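Local atomic coordinates of beta-1,3-1,4-glucanase (Caldicellulosiruptor sp. F32, PDB entry 5H4R), a protein that probably hydrolyses mixed-linkage beta-1,3-1,4-glucans as a lichenase of glycoside hydrolase family 5, and here holds a cellotetraose. Residues Asn38-Phe43 and Ser234-Val239; Gln188-Leu191 and Glu197-Leu200; Leu200-Asn203 and Cys207-Ala210; Tyr277-Gln282 and Val340-Tyr345; Asn363-Asn368 and Lys381-Glu386. The protein carries 1 engineered substitution. All coordinates share one frame; numbering follows the deposited sequence.

Contact 1 (Asn38-Phe43 and Ser234-Val239); sequences NAALKF and SRYLMV
Y236 reaches from just before strand 237-240 to the first turns of helix 39-47, where it meets F43 and A40. Its CB lies 4.1 Å from F43 CE2; further out, Y236 CD1 sits over the centre of the phenyl ring, 3.5 Å from F43 CZ, and Y236 CE1 comes equally near to F43 CD1. The two rings stack face to face, with planes 22° apart and centroids 3.9 Å apart, their side chains pointing in opposite directions. F43 CG is anti to the backbone N (chi1 -176°), which sends its ring toward Y236. Y236 CE2 touches A40 CB at 4.0 Å, the alanine lying obliquely to the ring, and at the tip Y236 OH lies 3.5 Å from A40 CA. With an alanine at F43, the face of Y236 is likely to lose its stacking partner and a gap to open between helix and tyrosine. F43 also meets Y135 edge-to-face and touches I182 of strand 181-184, while Y236 packs on I268 of strand 267-272, placing the helix across the N-terminal ends of the barrel strands.

Contact 2 (Gln188-Leu191 and Glu197-Leu200); sequences QPRL and EWWL. Engineered in segment 188-191: Q188 (natural residue Glu). With BGC (beta-D-glucopyranose), chain B; BGC (beta-D-glucopyranose), chain C.
R190 CG stands in the crowded position between backbone N and carbonyl carbon (chi1 67°) and the chain then runs extended to NE, while E197 CG is anti to the backbone N (chi1 178°); the two side chains meet over one face of the W198 ring, toward its rim. R190 grips one carboxylate oxygen side-on: NE lies 2.8 Å and NH2 3.0 Å from E197 OE2, both on the same face of the carboxylate. R190 NH1 donates to Q188 O at 2.9 Å, in the carbonyl plane, which, with the two bonds to E197, helps to fix the guanidinium's rotation. That group lies nearly flat, 15° from parallel, over W198, with R190 NE 3.3 Å from W198 CH2. The chain B glucose lies over the opposite face of the indole, toward the rim, its C1 3.7 Å from W198 CH2. The engineered Q188, naturally a glutamate, donates from NE2 to O4 of the chain B glucose at 3.1 Å; its OE1 is hydrogen-bonded to H272 ND1. A leucine at R190 would probably leave E197 without its counter-charge and W198 freer to turn from the sugar. The loop follows strand 181-184 and precedes helix 205-226; P189 packs on I214 and L191 on E206 of that helix.

Contact 3 (Leu200-Asn203 and Cys207-Ala210); sequences LDMN and CRDA
M202 O accepts a nearly straight hydrogen bond from R208 NH1, 2.9 Å long with an angle of 165° at the hydrogen. The oxygen lies in the guanidinium plane, while the donor is tilted slightly from the plane of the carbonyl. The arginine chain is bent at chi3 (67°), with R208 CG and CD both 3.3 Å from M202 O. The M202 side chain is itself bent twice, at chi2 and chi3, and crosses the arginine at about a right angle, bringing its CE over one face of the guanidinium, 3.7 Å from R208 NH1. The charge has a second partner in E253, which forms a salt bridge with R208 NH2 and also touches M202.

C207 turns toward the loop. Its CB lies 3.2 Å from D201 O, and its sulfur accepts a weak, long hydrogen bond from D201 N, with 3.5 Å between that nitrogen and C207 SG. L200 CD2 packs against C207 SG at 3.8 Å. The loop is tightened from within by an Asx turn, in which D201 OD1 accepts from N203 N at 3.0 Å, from above the carboxylate plane. The loop follows strand 181-184 and leads into helix 205-226; L200 and M202 both lean on V211, one turn beyond C207, and L200 also touches Y242.

Contact 4 (Tyr277-Gln282 and Val340-Tyr345); sequences YNFALQ and VEFAAY
A280 and F342 are the residues whose CA atoms come nearest, 8.8 Å apart, where the short helix 277-280 faces the side of helix 336-352. From the same short helix the phenyl ring of F279 comes in edge first: F279 CE2 lies 3.8 Å from F342 CG and equally near to F342 CB. F279 CD2 follows at 4.1 Å from F342 CD1. The ring planes are inclined at 53° with centroids 5.5 Å apart, an oblique meeting that is neither a stack nor a T-shaped pair. Both phenylalanines have CG anti to the backbone N (chi1 173° for F279 and 166° for F342), which carries each ring off its helix toward the other. Farther along the second ring, A280 CB touches F342 CZ at 4.3 Å. W293 joins both rings, meeting F342 edge-to-face; F279, A280 and F342 are all buried, and they meet through carbon atoms alone.

In the (beta/alpha)8 barrel of this family, helix 336-352 connects the seventh and eighth strands, whereas helix 277-280 belongs to the loop leaving the sixth, strand 267-272. That loop also lines the sugar pocket through L281, the first residue to leave helical geometry. Y277 O receives both L281 N at 3.0 Å and Q282 N at 2.9 Å, from opposite faces of its carbonyl plane. K332 NZ is hydrogen-bonded to both F279 O and Q282 O.

Contact 5 (Asn363-Asn368 and Lys381-Glu386); sequences NAFYGN and KWVYPE
F365 meets V383 and Y384 from the loop that follows strand 356-361. Earlier in that loop N363 is held by its side chain, OD1 accepting from R377 N and ND2 donating to C77 O; that OD1 also lies at the edge of the F365 ring. A364 then pairs its backbone with G373. F365 has CG anti to the carbonyl carbon (chi1 -65°), which turns the ring toward the second segment. There F365 CE1 touches V383 CG2 at 3.5 Å and V383 CB at 3.6 Å, while Y384 CE2 comes to the ring edge, in its plane, 4.0 Å from F365 CD1. V383 CG1 in turn lies over one face of the Y384 ring. A water joins the two segments, donating to F365 O at 2.7 Å and hydrogen-bonded to Y384 OH at the same length. Y384 precedes helix 385-395 and makes a cation-pi contact with R339. The arrangement belongs to the loop after the last strand of a TIM barrel, at the sugar-binding end where W360 and N362 line the pocket, packed against the end of the hairpin 375-376 and 381-382.

From the N terminus, contact 1 closes the longest loop, joining helix 39-47, ahead of the first barrel strand, to the start of the fifth strand. Contacts 2 and 3 nest inside it, both within the passage from strand 181-184 into helix 205-226: they share L200, the second opening where the first ends, and L191 CD1 packs on A210 CB at 4.1 Å. Contact 4 follows in series, joining the loop after the sixth strand to helix 336-352. Contact 5 closes last, tying the loop after the eighth strand to the start of helix 385-395. Contacts 4 and 5 touch through V340 CG2 and E386 CB, 3.7 Å apart. None of the five loops cross.

Contact 1 (Asn38-Phe43 and Ser234-Val239)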
# COMPACT_ATOMS: atom_id res chain seq x y z
N ASN A 38 20.98 -7.55 -6.30
CA ASN A 38 20.66 -6.86 -7.53
C ASN A 38 20.10 -5.48 -7.19
O ASN A 38 19.85 -5.15 -6.03
CB ASN A 38 19.69 -7.67 -8.41
CG ASN A 38 18.32 -7.86 -7.78
OD1 ASN A 38 17.83 -7.03 -7.03
ND2 ASN A 38 17.70 -8.98 -8.12
N ALA A 39 19.93 -4.67 -8.23
CA ALA A 39 19.53 -3.28 -8.03
C ALA A 39 18.15 -3.18 -7.39
O ALA A 39 17.92 -2.33 -6.52
CB ALA A 39 19.56 -2.52 -9.36
N ALA A 40 17.23 -4.05 -7.80
CA ALA A 40 15.86 -3.95 -7.32
C ALA A 40 15.79 -4.22 -5.83
O ALA A 40 15.09 -3.51 -5.10
CB ALA A 40 14.98 -4.94 -8.08
N LEU A 41 16.51 -5.23 -5.37
CA LEU A 41 16.42 -5.55 -3.96
C LEU A 41 17.20 -4.56 -3.11
O LEU A 41 16.78 -4.29 -1.97
CB LEU A 41 16.85 -7.00 -3.72
CG LEU A 41 15.83 -8.00 -4.27
CD1 LEU A 41 16.40 -9.43 -4.23
CD2 LEU A 41 14.52 -7.95 -3.54
N LYS A 42 18.27 -3.94 -3.66
CA LYS A 42 18.94 -2.85 -2.96
C LYS A 42 18.02 -1.63 -2.84
O LYS A 42 18.01 -0.95 -1.81
CB LYS A 42 20.23 -2.48 -3.67
CG LYS A 42 21.28 -3.55 -3.60
CD LYS A 42 22.50 -3.12 -4.38
CE LYS A 42 23.56 -4.20 -4.40
NZ LYS A 42 24.66 -3.80 -5.31
N PHE A 43 17.25 -1.35 -3.91
CA PHE A 43 16.24 -0.30 -3.91
C PHE A 43 15.21 -0.52 -2.80
O PHE A 43 14.96 0.37 -1.98
CB PHE A 43 15.57 -0.28 -5.29
CG PHE A 43 14.53 0.82 -5.52
CD1 PHE A 43 14.90 2.06 -6.04
CD2 PHE A 43 13.19 0.58 -5.26
CE1 PHE A 43 13.93 3.04 -6.28
CE2 PHE A 43 12.24 1.56 -5.49
CZ PHE A 43 12.61 2.78 -6.00
N SER A 234 11.77 3.93 -17.02
CA SER A 234 12.55 3.03 -16.17
C SER A 234 12.16 3.06 -14.69
O SER A 234 12.74 2.31 -13.90
CB SER A 234 14.04 3.36 -16.29
OG SER A 234 14.22 4.75 -16.09
N ARG A 235 11.24 3.94 -14.30
CA ARG A 235 10.75 4.03 -12.93
C ARG A 235 10.27 2.67 -12.43
O ARG A 235 9.72 1.88 -13.20
CB ARG A 235 9.59 5.04 -12.92
CG ARG A 235 8.87 5.26 -11.66
CD ARG A 235 7.75 6.29 -11.80
NE ARG A 235 8.09 7.47 -12.59
CZ ARG A 235 8.91 8.43 -12.21
NH1 ARG A 235 9.55 8.34 -11.05
NH2 ARG A 235 9.17 9.45 -13.02
N TYR A 236 10.45 2.41 -11.14
CA TYR A 236 9.87 1.21 -10.54
C TYR A 236 8.36 1.35 -10.44
O TYR A 236 7.84 2.42 -10.09
CB TYR A 236 10.46 0.94 -9.15
CG TYR A 236 11.87 0.41 -9.17
CD1 TYR A 236 12.96 1.28 -9.19
CD2 TYR A 236 12.12 -0.96 -9.18
CE1 TYR A 236 14.25 0.80 -9.19
CE2 TYR A 236 13.42 -1.45 -9.20
CZ TYR A 236 14.48 -0.56 -9.21
OH TYR A 236 15.78 -1.01 -9.24
N LEU A 237 7.65 0.25 -10.69
CA LEU A 237 6.20 0.19 -10.72
C LEU A 237 5.75 -0.99 -9.87
O LEU A 237 6.31 -2.08 -9.99
CB LEU A 237 5.69 -0.00 -12.13
CG LEU A 237 6.23 0.92 -13.21
CD1 LEU A 237 5.71 0.49 -14.58
CD2 LEU A 237 5.82 2.35 -12.90
N MET A 238 4.74 -0.77 -9.04
CA MET A 238 4.19 -1.80 -8.18
C MET A 238 2.88 -2.32 -8.76
O MET A 238 2.05 -1.53 -9.21
CB MET A 238 3.96 -1.25 -6.77
CG MET A 238 5.23 -1.05 -5.95
SD MET A 238 4.97 -0.10 -4.42
CE MET A 238 3.85 -1.18 -3.50
N VAL A 239 2.70 -3.65 -8.72
CA VAL A 239 1.45 -4.24 -9.19
C VAL A 239 0.97 -5.25 -8.16
O VAL A 239 1.77 -6.05 -7.65
CB VAL A 239 1.59 -4.93 -10.56
CG1 VAL A 239 1.87 -3.89 -11.63
CG2 VAL A 239 2.66 -6.00 -10.51

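Contact 2 (Gln188-Leu191 and Glu197-Leu200)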
# COMPACT_ATOMS: atom_id res chain seq x y z
N GLN A 188 -6.43 -2.45 -4.20
CA GLN A 188 -6.94 -3.78 -3.86
C GLN A 188 -8.00 -4.17 -4.88
O GLN A 188 -9.20 -4.21 -4.60
CB GLN A 188 -7.49 -3.82 -2.43
CG GLN A 188 -6.38 -3.65 -1.44
CD GLN A 188 -6.77 -3.76 0.00
OE1 GLN A 188 -5.93 -4.14 0.82
NE2 GLN A 188 -8.00 -3.38 0.35
N PRO A 189 -7.58 -4.48 -6.10
CA PRO A 189 -8.54 -4.76 -7.17
C PRO A 189 -9.30 -6.05 -6.87
O PRO A 189 -8.69 -7.07 -6.55
CB PRO A 189 -7.66 -4.90 -8.42
CG PRO A 189 -6.36 -5.33 -7.91
CD PRO A 189 -6.19 -4.67 -6.54
N ARG A 190 -10.62 -5.98 -6.95
CA ARG A 190 -11.46 -7.10 -6.52
C ARG A 190 -12.89 -6.87 -7.00
O ARG A 190 -13.25 -5.79 -7.44
CB ARG A 190 -11.43 -7.25 -5.00
CG ARG A 190 -12.11 -6.08 -4.28
CD ARG A 190 -11.68 -5.98 -2.84
NE ARG A 190 -12.51 -5.02 -2.14
CZ ARG A 190 -12.31 -3.71 -2.13
NH1 ARG A 190 -11.30 -3.18 -2.82
NH2 ARG A 190 -13.14 -2.92 -1.48
N LEU A 191 -13.70 -7.91 -6.85
CA LEU A 191 -15.13 -7.80 -7.06
C LEU A 191 -15.68 -7.35 -5.72
O LEU A 191 -15.24 -7.83 -4.68
CB LEU A 191 -15.72 -9.15 -7.49
CG LEU A 191 -15.09 -9.76 -8.75
CD1 LEU A 191 -15.58 -11.19 -8.96
CD2 LEU A 191 -15.42 -8.93 -9.95
N GLU A 197 -15.35 -11.11 -2.68
CA GLU A 197 -14.65 -9.84 -2.56
C GLU A 197 -13.25 -10.03 -1.98
O GLU A 197 -12.30 -9.38 -2.41
CB GLU A 197 -15.46 -8.85 -1.71
CG GLU A 197 -14.71 -7.53 -1.54
CD GLU A 197 -15.55 -6.36 -1.08
OE1 GLU A 197 -16.80 -6.50 -0.95
OE2 GLU A 197 -14.93 -5.28 -0.83
N TRP A 198 -13.11 -10.89 -0.97
CA TRP A 198 -11.84 -11.07 -0.29
C TRP A 198 -11.26 -12.47 -0.39
O TRP A 198 -10.22 -12.75 0.22
CB TRP A 198 -11.96 -10.70 1.20
CG TRP A 198 -12.46 -9.28 1.40
CD1 TRP A 198 -13.69 -8.91 1.85
CD2 TRP A 198 -11.75 -8.06 1.10
NE1 TRP A 198 -13.78 -7.54 1.90
CE2 TRP A 198 -12.62 -7.00 1.41
CE3 TRP A 198 -10.49 -7.77 0.59
CZ2 TRP A 198 -12.25 -5.65 1.26
CZ3 TRP A 198 -10.12 -6.44 0.43
CH2 TRP A 198 -11.00 -5.39 0.78
N TRP A 199 -11.90 -13.37 -1.14
CA TRP A 199 -11.47 -14.76 -1.23
C TRP A 199 -11.88 -15.29 -2.59
O TRP A 199 -12.98 -15.00 -3.06
CB TRP A 199 -12.10 -15.58 -0.11
CG TRP A 199 -11.91 -17.05 -0.25
CD1 TRP A 199 -10.81 -17.77 0.12
CD2 TRP A 199 -12.84 -17.98 -0.81
NE1 TRP A 199 -11.00 -19.10 -0.17
CE2 TRP A 199 -12.24 -19.26 -0.74
CE3 TRP A 199 -14.12 -17.86 -1.35
CZ2 TRP A 199 -12.89 -20.41 -1.19
CZ3 TRP A 199 -14.76 -19.01 -1.80
CH2 TRP A 199 -14.14 -20.26 -1.72
N LEU A 200 -11.00 -16.07 -3.21
CA LEU A 200 -11.29 -16.69 -4.49
C LEU A 200 -11.42 -18.20 -4.38
O LEU A 200 -10.70 -18.85 -3.61
CB LEU A 200 -10.19 -16.38 -5.50
CG LEU A 200 -9.98 -14.92 -5.82
CD1 LEU A 200 -8.87 -14.78 -6.84
CD2 LEU A 200 -11.26 -14.27 -6.33
C2 BGC B . -10.52 -4.88 4.99
C3 BGC B . -10.16 -3.62 4.20
C4 BGC B . -8.64 -3.49 4.07
C5 BGC B . -8.08 -4.78 3.46
C6 BGC B . -6.56 -4.97 3.58
C1 BGC B . -9.92 -6.10 4.30
O1 BGC B . -10.14 -7.32 5.05
O2 BGC B . -11.95 -4.95 5.07
O3 BGC B . -10.67 -2.47 4.88
O4 BGC B . -8.45 -2.34 3.22
O5 BGC B . -8.53 -5.88 4.23
O6 BGC B . -6.17 -6.32 3.20
C2 BGC C . -7.26 -0.48 2.40
C3 BGC C . -7.24 0.76 3.28
C4 BGC C . -7.94 0.41 4.57
C5 BGC C . -6.98 -0.51 5.31
C6 BGC C . -7.54 -0.98 6.66
C1 BGC C . -7.13 -1.79 3.19
O2 BGC C . -6.25 -0.36 1.38
O3 BGC C . -7.93 1.79 2.57
O4 BGC C . -8.14 1.61 5.32
O5 BGC C . -6.63 -1.65 4.52
O6 BGC C . -8.86 -1.54 6.56

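Contact 3 (Leu200-Asn203 and Cys207-Ala210)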
# COMPACT_ATOMS: atom_id res chain seq x y z
N LEU A 200 -11.00 -16.07 -3.21
CA LEU A 200 -11.29 -16.69 -4.49
C LEU A 200 -11.42 -18.20 -4.38
O LEU A 200 -10.70 -18.85 -3.61
CB LEU A 200 -10.19 -16.38 -5.50
CG LEU A 200 -9.98 -14.92 -5.82
CD1 LEU A 200 -8.87 -14.78 -6.84
CD2 LEU A 200 -11.26 -14.27 -6.33
N ASP A 201 -12.34 -18.74 -5.16
CA ASP A 201 -12.39 -20.14 -5.51
C ASP A 201 -11.90 -20.24 -6.96
O ASP A 201 -12.62 -19.86 -7.88
CB ASP A 201 -13.82 -20.66 -5.36
CG ASP A 201 -13.99 -22.10 -5.77
OD1 ASP A 201 -13.03 -22.72 -6.27
OD2 ASP A 201 -15.11 -22.62 -5.62
N MET A 202 -10.68 -20.72 -7.15
CA MET A 202 -10.10 -20.71 -8.48
C MET A 202 -10.66 -21.80 -9.38
O MET A 202 -10.24 -21.89 -10.54
CB MET A 202 -8.57 -20.80 -8.40
CG MET A 202 -7.91 -19.50 -7.92
SD MET A 202 -8.32 -18.07 -8.95
CE MET A 202 -7.41 -18.45 -10.46
N ASN A 203 -11.58 -22.62 -8.88
CA ASN A 203 -12.38 -23.50 -9.74
C ASN A 203 -13.60 -22.79 -10.31
O ASN A 203 -14.26 -23.34 -11.20
CB ASN A 203 -12.85 -24.74 -8.96
CG ASN A 203 -11.71 -25.64 -8.55
OD1 ASN A 203 -10.72 -25.79 -9.27
ND2 ASN A 203 -11.84 -26.26 -7.39
N CYS A 207 -14.18 -16.16 -10.62
CA CYS A 207 -12.91 -15.82 -10.00
C CYS A 207 -11.77 -15.89 -11.00
O CYS A 207 -10.89 -15.04 -10.99
CB CYS A 207 -12.64 -16.76 -8.83
SG CYS A 207 -13.90 -16.69 -7.55
N ARG A 208 -11.78 -16.90 -11.87
CA ARG A 208 -10.73 -16.97 -12.87
C ARG A 208 -10.77 -15.75 -13.77
O ARG A 208 -9.73 -15.22 -14.17
CB ARG A 208 -10.85 -18.26 -13.69
CG ARG A 208 -10.75 -19.50 -12.81
CD ARG A 208 -10.52 -20.78 -13.60
NE ARG A 208 -9.19 -20.79 -14.24
CZ ARG A 208 -8.06 -21.17 -13.64
NH1 ARG A 208 -8.05 -21.56 -12.37
NH2 ARG A 208 -6.91 -21.14 -14.32
N ASP A 209 -11.98 -15.27 -14.10
CA ASP A 209 -12.14 -14.11 -14.97
C ASP A 209 -11.58 -12.85 -14.32
O ASP A 209 -10.94 -12.03 -14.99
CB ASP A 209 -13.62 -13.95 -15.29
CG ASP A 209 -13.91 -12.73 -16.13
OD1 ASP A 209 -13.53 -12.69 -17.32
OD2 ASP A 209 -14.54 -11.80 -15.61
N ALA A 210 -11.79 -12.69 -13.01
CA ALA A 210 -11.30 -11.49 -12.33
C ALA A 210 -9.78 -11.49 -12.24
O ALA A 210 -9.13 -10.45 -12.42
CB ALA A 210 -11.94 -11.40 -10.94

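Contact 4 (Tyr277-Gln282 and Val340-Tyr345)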
# COMPACT_ATOMS: atom_id res chain seq x y z
N TYR A 277 -5.01 -11.80 11.12
CA TYR A 277 -6.19 -10.94 10.95
C TYR A 277 -6.93 -10.72 12.26
O TYR A 277 -7.33 -9.58 12.56
CB TYR A 277 -7.11 -11.58 9.91
CG TYR A 277 -8.46 -10.93 9.81
CD1 TYR A 277 -8.63 -9.74 9.08
CD2 TYR A 277 -9.57 -11.47 10.43
CE1 TYR A 277 -9.85 -9.14 9.00
CE2 TYR A 277 -10.79 -10.86 10.34
CZ TYR A 277 -10.92 -9.71 9.62
OH TYR A 277 -12.18 -9.13 9.56
N ASN A 278 -7.13 -11.78 13.05
CA ASN A 278 -7.98 -11.66 14.24
C ASN A 278 -7.38 -10.69 15.26
O ASN A 278 -8.13 -10.05 16.02
CB ASN A 278 -8.25 -13.04 14.86
CG ASN A 278 -6.99 -13.79 15.31
OD1 ASN A 278 -5.87 -13.36 15.11
ND2 ASN A 278 -7.20 -14.94 15.93
N PHE A 279 -6.05 -10.54 15.27
CA PHE A 279 -5.37 -9.55 16.09
C PHE A 279 -5.28 -8.17 15.44
O PHE A 279 -5.63 -7.16 16.06
CB PHE A 279 -3.94 -10.02 16.42
CG PHE A 279 -3.12 -9.00 17.11
CD1 PHE A 279 -3.35 -8.67 18.42
CD2 PHE A 279 -2.12 -8.30 16.42
CE1 PHE A 279 -2.62 -7.69 19.05
CE2 PHE A 279 -1.39 -7.33 17.06
CZ PHE A 279 -1.62 -7.03 18.36
N ALA A 280 -4.82 -8.12 14.19
CA ALA A 280 -4.39 -6.87 13.58
C ALA A 280 -5.53 -6.02 13.04
O ALA A 280 -5.47 -4.79 13.13
CB ALA A 280 -3.42 -7.19 12.46
N LEU A 281 -6.54 -6.64 12.45
CA LEU A 281 -7.52 -5.91 11.66
C LEU A 281 -8.96 -6.17 12.08
O LEU A 281 -9.78 -5.26 12.02
CB LEU A 281 -7.31 -6.25 10.19
CG LEU A 281 -8.30 -5.64 9.19
CD1 LEU A 281 -8.25 -4.14 9.25
CD2 LEU A 281 -7.94 -6.15 7.79
N GLN A 282 -9.29 -7.38 12.53
CA GLN A 282 -10.64 -7.66 13.00
C GLN A 282 -11.01 -6.71 14.14
O GLN A 282 -10.19 -6.42 15.01
CB GLN A 282 -10.76 -9.11 13.47
CG GLN A 282 -12.18 -9.52 13.75
CD GLN A 282 -12.32 -11.02 13.92
OE1 GLN A 282 -11.36 -11.72 14.20
NE2 GLN A 282 -13.54 -11.52 13.76
N VAL A 340 3.36 -3.39 20.09
CA VAL A 340 4.81 -3.17 20.03
C VAL A 340 5.55 -4.45 19.62
O VAL A 340 6.40 -4.45 18.72
CB VAL A 340 5.31 -2.63 21.38
CG1 VAL A 340 6.82 -2.71 21.52
CG2 VAL A 340 4.82 -1.20 21.61
N GLU A 341 5.22 -5.57 20.27
CA GLU A 341 5.87 -6.83 19.90
C GLU A 341 5.54 -7.23 18.47
O GLU A 341 6.43 -7.65 17.72
CB GLU A 341 5.48 -7.93 20.88
CG GLU A 341 6.06 -7.74 22.27
CD GLU A 341 5.65 -8.82 23.28
OE1 GLU A 341 5.49 -10.01 22.89
OE2 GLU A 341 5.46 -8.48 24.47
N PHE A 342 4.26 -7.11 18.09
CA PHE A 342 3.83 -7.36 16.72
C PHE A 342 4.64 -6.55 15.72
O PHE A 342 5.10 -7.08 14.69
CB PHE A 342 2.34 -7.01 16.58
CG PHE A 342 1.84 -6.91 15.17
CD1 PHE A 342 1.42 -8.02 14.47
CD2 PHE A 342 1.75 -5.66 14.55
CE1 PHE A 342 0.95 -7.89 13.16
CE2 PHE A 342 1.28 -5.53 13.26
CZ PHE A 342 0.87 -6.64 12.56
N ALA A 343 4.77 -5.24 15.97
CA ALA A 343 5.38 -4.38 14.97
C ALA A 343 6.85 -4.68 14.79
O ALA A 343 7.35 -4.73 13.65
CB ALA A 343 5.19 -2.91 15.35
N ALA A 344 7.56 -4.92 15.89
CA ALA A 344 8.95 -5.30 15.79
C ALA A 344 9.10 -6.61 15.03
O ALA A 344 9.97 -6.76 14.17
CB ALA A 344 9.56 -5.42 17.18
N TYR A 345 8.28 -7.61 15.39
CA TYR A 345 8.41 -8.92 14.77
C TYR A 345 8.10 -8.85 13.28
O TYR A 345 8.84 -9.41 12.46
CB TYR A 345 7.50 -9.93 15.46
CG TYR A 345 7.70 -11.32 14.92
CD1 TYR A 345 8.66 -12.16 15.47
CD2 TYR A 345 6.93 -11.80 13.87
CE1 TYR A 345 8.87 -13.44 14.97
CE2 TYR A 345 7.13 -13.10 13.37
CZ TYR A 345 8.10 -13.90 13.92
OH TYR A 345 8.30 -15.17 13.44

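Contact 5 (Asn363-Asn368 and Lys381-Glu386)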
# COMPACT_ATOMS: atom_id res chain seq x y z
N ASN A 363 -4.61 8.30 11.06
CA ASN A 363 -4.88 9.37 12.01
C ASN A 363 -6.10 9.10 12.88
O ASN A 363 -6.73 10.04 13.38
CB ASN A 363 -5.06 10.72 11.31
CG ASN A 363 -4.82 11.91 12.23
OD1 ASN A 363 -3.95 11.85 13.10
ND2 ASN A 363 -5.58 13.00 12.04
N ALA A 364 -6.46 7.83 13.08
CA ALA A 364 -7.61 7.46 13.90
C ALA A 364 -7.12 6.81 15.19
O ALA A 364 -6.37 5.83 15.15
CB ALA A 364 -8.54 6.50 13.15
N PHE A 365 -7.58 7.34 16.33
CA PHE A 365 -7.08 6.93 17.64
C PHE A 365 -8.15 6.45 18.61
O PHE A 365 -7.86 5.62 19.48
CB PHE A 365 -6.31 8.10 18.28
CG PHE A 365 -5.08 8.48 17.51
CD1 PHE A 365 -3.90 7.78 17.69
CD2 PHE A 365 -5.11 9.51 16.59
CE1 PHE A 365 -2.77 8.10 16.96
CE2 PHE A 365 -3.98 9.82 15.84
CZ PHE A 365 -2.83 9.12 16.03
N TYR A 366 -9.35 6.98 18.50
CA TYR A 366 -10.43 6.60 19.40
C TYR A 366 -11.75 6.57 18.64
O TYR A 366 -11.90 7.16 17.57
CB TYR A 366 -10.49 7.55 20.59
CG TYR A 366 -10.72 8.99 20.25
CD1 TYR A 366 -12.00 9.46 20.01
CD2 TYR A 366 -9.66 9.89 20.19
CE1 TYR A 366 -12.22 10.78 19.71
CE2 TYR A 366 -9.87 11.20 19.89
CZ TYR A 366 -11.16 11.66 19.65
OH TYR A 366 -11.41 12.99 19.36
N GLY A 367 -12.72 5.87 19.23
CA GLY A 367 -14.02 5.67 18.60
C GLY A 367 -14.13 4.29 17.97
O GLY A 367 -13.23 3.44 18.06
N ASN A 368 -15.26 4.09 17.31
CA ASN A 368 -15.62 2.78 16.77
C ASN A 368 -14.94 2.47 15.44
O ASN A 368 -15.22 1.42 14.86
CB ASN A 368 -17.13 2.69 16.56
CG ASN A 368 -17.89 2.71 17.85
OD1 ASN A 368 -17.49 2.08 18.83
ND2 ASN A 368 -18.99 3.44 17.87
N LYS A 381 2.58 15.22 17.34
CA LYS A 381 3.13 14.37 18.38
C LYS A 381 2.84 12.90 18.07
O LYS A 381 1.75 12.54 17.60
CB LYS A 381 2.55 14.74 19.74
CG LYS A 381 2.98 16.14 20.20
CD LYS A 381 2.75 16.37 21.67
CE LYS A 381 2.85 17.86 22.00
NZ LYS A 381 3.94 18.53 21.23
N TRP A 382 3.81 12.05 18.36
CA TRP A 382 3.59 10.61 18.20
C TRP A 382 2.82 10.10 19.41
O TRP A 382 3.27 10.25 20.56
CB TRP A 382 4.92 9.86 18.03
CG TRP A 382 5.62 10.24 16.78
CD1 TRP A 382 6.59 11.17 16.64
CD2 TRP A 382 5.35 9.73 15.45
NE1 TRP A 382 6.97 11.28 15.32
CE2 TRP A 382 6.23 10.40 14.58
CE3 TRP A 382 4.48 8.77 14.93
CZ2 TRP A 382 6.26 10.15 13.21
CZ3 TRP A 382 4.51 8.52 13.56
CH2 TRP A 382 5.38 9.22 12.72
N VAL A 383 1.65 9.52 19.16
CA VAL A 383 0.85 8.95 20.24
C VAL A 383 1.45 7.63 20.73
O VAL A 383 1.41 7.32 21.93
CB VAL A 383 -0.60 8.76 19.76
CG1 VAL A 383 -1.43 8.10 20.84
CG2 VAL A 383 -1.19 10.11 19.41
N TYR A 384 2.02 6.86 19.80
CA TYR A 384 2.57 5.54 20.07
C TYR A 384 4.02 5.50 19.60
O TYR A 384 4.37 4.77 18.67
CB TYR A 384 1.74 4.47 19.37
CG TYR A 384 0.33 4.43 19.88
CD1 TYR A 384 0.07 4.04 21.18
CD2 TYR A 384 -0.75 4.78 19.06
CE1 TYR A 384 -1.20 4.02 21.67
CE2 TYR A 384 -2.04 4.77 19.55
CZ TYR A 384 -2.27 4.37 20.85
OH TYR A 384 -3.53 4.33 21.40
N PRO A 385 4.89 6.30 20.20
CA PRO A 385 6.30 6.26 19.80
C PRO A 385 6.93 4.89 20.01
O PRO A 385 7.91 4.55 19.33
CB PRO A 385 6.94 7.33 20.69
CG PRO A 385 6.04 7.43 21.88
CD PRO A 385 4.64 7.17 21.35
N GLU A 386 6.39 4.10 20.93
CA GLU A 386 6.92 2.76 21.18
C GLU A 386 6.77 1.86 19.96
O GLU A 386 7.63 1.01 19.69
CB GLU A 386 6.23 2.14 22.38
CG GLU A 386 6.37 2.97 23.67
CD GLU A 386 5.25 4.00 23.90
OE1 GLU A 386 4.40 4.26 23.00
OE2 GLU A 386 5.24 4.55 25.02
O HOH W 1 -5.43 4.46 19.53